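Local coordinates for probable flavin reductase (Sinorhizobium meliloti, PDB 3RH7), which binds flavin mononucleotide in a split-barrel domain and is probably an NADPH-dependent flavin reductase, at residues G42-N50 and S95-F106. Residues are numbered along the deposited sequence; the frame is centred on the assembly and turned at random.
Sequences GKPIGFTAN and SNTFARPVEDRF. With FMN (flavin mononucleotide), chain G.
Thr48 and Phe98 join strand 44-56 of the FMN-binding split barrel to the turn that follows helix 92-97. Two hydrogen bonds make the polar part of the join. Thr48 N donates to Phe98 O (2.8 Å, 151° at the hydrogen) from above the carbonyl plane. Thr48 OG1 donates to Ser95 O, 2.8 Å away, in the carbonyl plane and on a lone pair. Chi1 of -64° puts OG1 beside the backbone N, where it reaches Ser95 O in the last helical turn.

The apolar part is a sandwich round the Phe106 ring. Pro44 CB lies over the centre of one face, a CH-pi contact 3.7 Å from the Phe106 centroid. Phe98 points its edge at the opposite face, CZ over the centre, a T-shaped pair. Also at the Phe98 edge, CD2 meets Gly46 C. Phe121 packs against both phenylalanines.

The join also forms one side of the FMN site; Cys65 O, Ala67 N and Arg71 N bond the cofactor too. FMN O2' donates to Thr48 O, FMN O3' to Ala99 O (2.7 Å), and Asn50 N to FMN N5, so both segments grip the ribityl chain and the strand also holds the flavin ring. The Arg105 guanidinium lies with one face over Phe98 O. Arg105 NH2 donates to Arg100 O at 2.8 Å. It also donates to FMN O5'. Arg105 NH1 comes to 2.9 Å from Gly46 O.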
# COMPACT_ATOMS: atom_id res chain seq x y z
N GLY A 42 9.21 -31.16 11.19
CA GLY A 42 9.46 -30.91 9.77
C GLY A 42 8.21 -30.54 8.98
O GLY A 42 8.29 -30.34 7.76
N LYS A 43 7.06 -30.44 9.69
CA LYS A 43 5.75 -30.09 9.12
C LYS A 43 5.74 -28.61 8.76
O LYS A 43 6.13 -27.78 9.60
CB LYS A 43 4.60 -30.43 10.10
CG LYS A 43 3.20 -29.99 9.63
CD LYS A 43 2.12 -30.22 10.67
CE LYS A 43 0.78 -30.44 10.01
NZ LYS A 43 -0.21 -31.06 10.93
N PRO A 44 5.28 -28.23 7.54
CA PRO A 44 5.23 -26.81 7.20
C PRO A 44 4.22 -26.05 8.06
O PRO A 44 3.08 -26.49 8.25
CB PRO A 44 4.85 -26.81 5.71
CG PRO A 44 4.17 -28.08 5.50
CD PRO A 44 4.80 -29.07 6.42
N ILE A 45 4.67 -24.91 8.59
CA ILE A 45 3.87 -23.98 9.39
C ILE A 45 3.93 -22.60 8.74
O ILE A 45 4.91 -22.26 8.07
CB ILE A 45 4.26 -23.93 10.89
CG1 ILE A 45 5.77 -23.67 11.08
CG2 ILE A 45 3.80 -25.20 11.58
CD1 ILE A 45 6.08 -22.83 12.23
N GLY A 46 2.89 -21.82 8.94
CA GLY A 46 2.82 -20.48 8.38
C GLY A 46 1.80 -19.59 9.04
O GLY A 46 1.01 -20.03 9.88
N PHE A 47 1.84 -18.29 8.65
CA PHE A 47 0.93 -17.25 9.09
C PHE A 47 1.03 -16.01 8.21
O PHE A 47 2.11 -15.66 7.76
CB PHE A 47 1.16 -16.86 10.56
CG PHE A 47 2.43 -16.10 10.88
CD1 PHE A 47 3.64 -16.77 11.06
CD2 PHE A 47 2.39 -14.74 11.13
CE1 PHE A 47 4.79 -16.07 11.42
CE2 PHE A 47 3.55 -14.04 11.46
CZ PHE A 47 4.75 -14.72 11.60
N THR A 48 -0.11 -15.36 7.98
CA THR A 48 -0.18 -14.12 7.22
C THR A 48 0.33 -12.97 8.10
O THR A 48 -0.09 -12.86 9.25
CB THR A 48 -1.61 -13.88 6.74
OG1 THR A 48 -1.97 -14.91 5.85
CG2 THR A 48 -1.76 -12.58 6.01
N ALA A 49 1.22 -12.13 7.57
CA ALA A 49 1.75 -10.96 8.28
C ALA A 49 1.94 -9.76 7.32
O ALA A 49 2.52 -9.89 6.23
CB ALA A 49 3.05 -11.29 8.98
N ASN A 50 1.46 -8.58 7.75
CA ASN A 50 1.61 -7.35 6.98
C ASN A 50 2.52 -6.38 7.75
O ASN A 50 2.92 -5.33 7.23
CB ASN A 50 0.24 -6.76 6.66
CG ASN A 50 -0.42 -5.96 7.75
OD1 ASN A 50 -0.33 -6.27 8.95
ND2 ASN A 50 -1.15 -4.92 7.36
N SER A 95 -3.90 -15.14 1.74
CA SER A 95 -3.87 -14.22 2.87
C SER A 95 -4.95 -14.59 3.85
O SER A 95 -4.67 -14.70 5.04
CB SER A 95 -4.07 -12.79 2.38
OG SER A 95 -4.15 -11.89 3.47
N ASN A 96 -6.17 -14.87 3.36
CA ASN A 96 -7.28 -15.24 4.22
C ASN A 96 -7.00 -16.64 4.84
O ASN A 96 -6.87 -16.70 6.07
CB ASN A 96 -8.60 -15.15 3.45
CG ASN A 96 -8.97 -13.72 3.05
OD1 ASN A 96 -8.48 -12.74 3.63
ND2 ASN A 96 -9.91 -13.56 2.10
N THR A 97 -6.75 -17.70 4.02
CA THR A 97 -6.40 -19.05 4.53
C THR A 97 -5.36 -19.02 5.68
O THR A 97 -5.55 -19.67 6.70
CB THR A 97 -5.82 -19.92 3.40
OG1 THR A 97 -6.67 -19.91 2.25
CG2 THR A 97 -5.51 -21.34 3.85
N PHE A 98 -4.26 -18.26 5.48
CA PHE A 98 -3.13 -18.19 6.39
C PHE A 98 -3.30 -17.18 7.54
O PHE A 98 -2.35 -16.95 8.29
CB PHE A 98 -1.83 -17.92 5.61
CG PHE A 98 -1.22 -19.21 5.08
CD1 PHE A 98 -1.62 -19.72 3.85
CD2 PHE A 98 -0.31 -19.93 5.84
CE1 PHE A 98 -1.07 -20.92 3.38
CE2 PHE A 98 0.24 -21.13 5.36
CZ PHE A 98 -0.15 -21.62 4.14
N ALA A 99 -4.52 -16.64 7.73
CA ALA A 99 -4.85 -15.72 8.82
C ALA A 99 -5.99 -16.29 9.67
O ALA A 99 -6.06 -16.01 10.87
CB ALA A 99 -5.23 -14.36 8.27
N ARG A 100 -6.87 -17.11 9.02
CA ARG A 100 -8.04 -17.82 9.52
C ARG A 100 -7.65 -19.15 10.23
O ARG A 100 -6.59 -19.69 9.93
CB ARG A 100 -8.97 -18.12 8.31
CG ARG A 100 -9.69 -16.88 7.74
CD ARG A 100 -10.98 -16.57 8.46
NE ARG A 100 -11.99 -17.62 8.24
CZ ARG A 100 -12.96 -17.93 9.09
NH1 ARG A 100 -13.07 -17.28 10.25
NH2 ARG A 100 -13.82 -18.90 8.81
N PRO A 101 -8.47 -19.71 11.17
CA PRO A 101 -8.07 -20.99 11.80
C PRO A 101 -8.54 -22.18 10.96
O PRO A 101 -9.69 -22.63 11.07
CB PRO A 101 -8.76 -20.93 13.18
CG PRO A 101 -9.79 -19.82 13.07
CD PRO A 101 -9.77 -19.26 11.69
N VAL A 102 -7.66 -22.66 10.07
CA VAL A 102 -7.98 -23.77 9.17
C VAL A 102 -7.07 -24.96 9.48
O VAL A 102 -5.92 -24.77 9.91
CB VAL A 102 -7.99 -23.38 7.66
CG1 VAL A 102 -8.99 -22.27 7.39
CG2 VAL A 102 -6.63 -22.98 7.17
N GLU A 103 -7.62 -26.18 9.30
CA GLU A 103 -6.99 -27.46 9.61
C GLU A 103 -5.67 -27.62 8.86
O GLU A 103 -4.63 -27.81 9.50
CB GLU A 103 -7.95 -28.62 9.30
N ASP A 104 -5.72 -27.52 7.53
CA ASP A 104 -4.56 -27.60 6.66
C ASP A 104 -4.54 -26.35 5.81
O ASP A 104 -5.28 -26.24 4.82
CB ASP A 104 -4.52 -28.89 5.80
CG ASP A 104 -3.28 -29.01 4.90
OD1 ASP A 104 -2.32 -28.19 5.06
OD2 ASP A 104 -3.26 -29.93 4.04
N ARG A 105 -3.68 -25.42 6.21
CA ARG A 105 -3.49 -24.16 5.51
C ARG A 105 -2.74 -24.36 4.19
O ARG A 105 -3.09 -23.71 3.20
CB ARG A 105 -2.70 -23.19 6.37
CG ARG A 105 -3.53 -22.14 7.04
CD ARG A 105 -2.77 -21.54 8.19
NE ARG A 105 -3.60 -20.67 9.00
CZ ARG A 105 -3.15 -19.98 10.04
NH1 ARG A 105 -1.88 -20.05 10.39
NH2 ARG A 105 -3.98 -19.21 10.73
N PHE A 106 -1.73 -25.26 4.18
CA PHE A 106 -0.87 -25.46 3.03
C PHE A 106 -1.56 -26.14 1.83
O PHE A 106 -1.00 -26.18 0.73
CB PHE A 106 0.39 -26.19 3.46
CG PHE A 106 1.39 -25.24 4.09
CD1 PHE A 106 1.33 -24.95 5.45
CD2 PHE A 106 2.37 -24.62 3.32
CE1 PHE A 106 2.24 -24.05 6.02
CE2 PHE A 106 3.28 -23.73 3.90
CZ PHE A 106 3.22 -23.46 5.25
N1 FMN G . -0.42 -11.87 12.95
C2 FMN G . 0.81 -11.61 13.53
O2 FMN G . 1.17 -12.26 14.52
N3 FMN G . 1.64 -10.67 12.93
C4 FMN G . 1.35 -9.87 11.81
O4 FMN G . 2.11 -9.05 11.29
C4A FMN G . -0.05 -10.11 11.23
N5 FMN G . -0.43 -9.42 10.17
C5A FMN G . -1.68 -9.73 9.57
C6 FMN G . -2.02 -8.96 8.40
C7 FMN G . -3.22 -9.21 7.67
C7M FMN G . -3.53 -8.39 6.45
C8 FMN G . -4.08 -10.23 8.13
C8M FMN G . -5.33 -10.50 7.39
C9 FMN G . -3.78 -11.00 9.31
C9A FMN G . -2.58 -10.78 10.08
N10 FMN G . -2.19 -11.55 11.27
C10 FMN G . -0.92 -11.24 11.87
C1' FMN G . -3.09 -12.63 11.82
C2' FMN G . -2.43 -14.07 11.71
O2' FMN G . -2.11 -14.53 10.39
C3' FMN G . -3.04 -15.31 12.43
O3' FMN G . -4.42 -15.17 12.79
C4' FMN G . -2.13 -15.95 13.52
O4' FMN G . -1.23 -15.06 14.27
C5' FMN G . -1.37 -17.10 12.89
O5' FMN G . -2.18 -18.22 13.19
P FMN G . -1.70 -19.18 14.44
O1P FMN G . -0.13 -19.12 14.20
O2P FMN G . -2.34 -20.61 14.24
O3P FMN G . -2.27 -18.70 15.80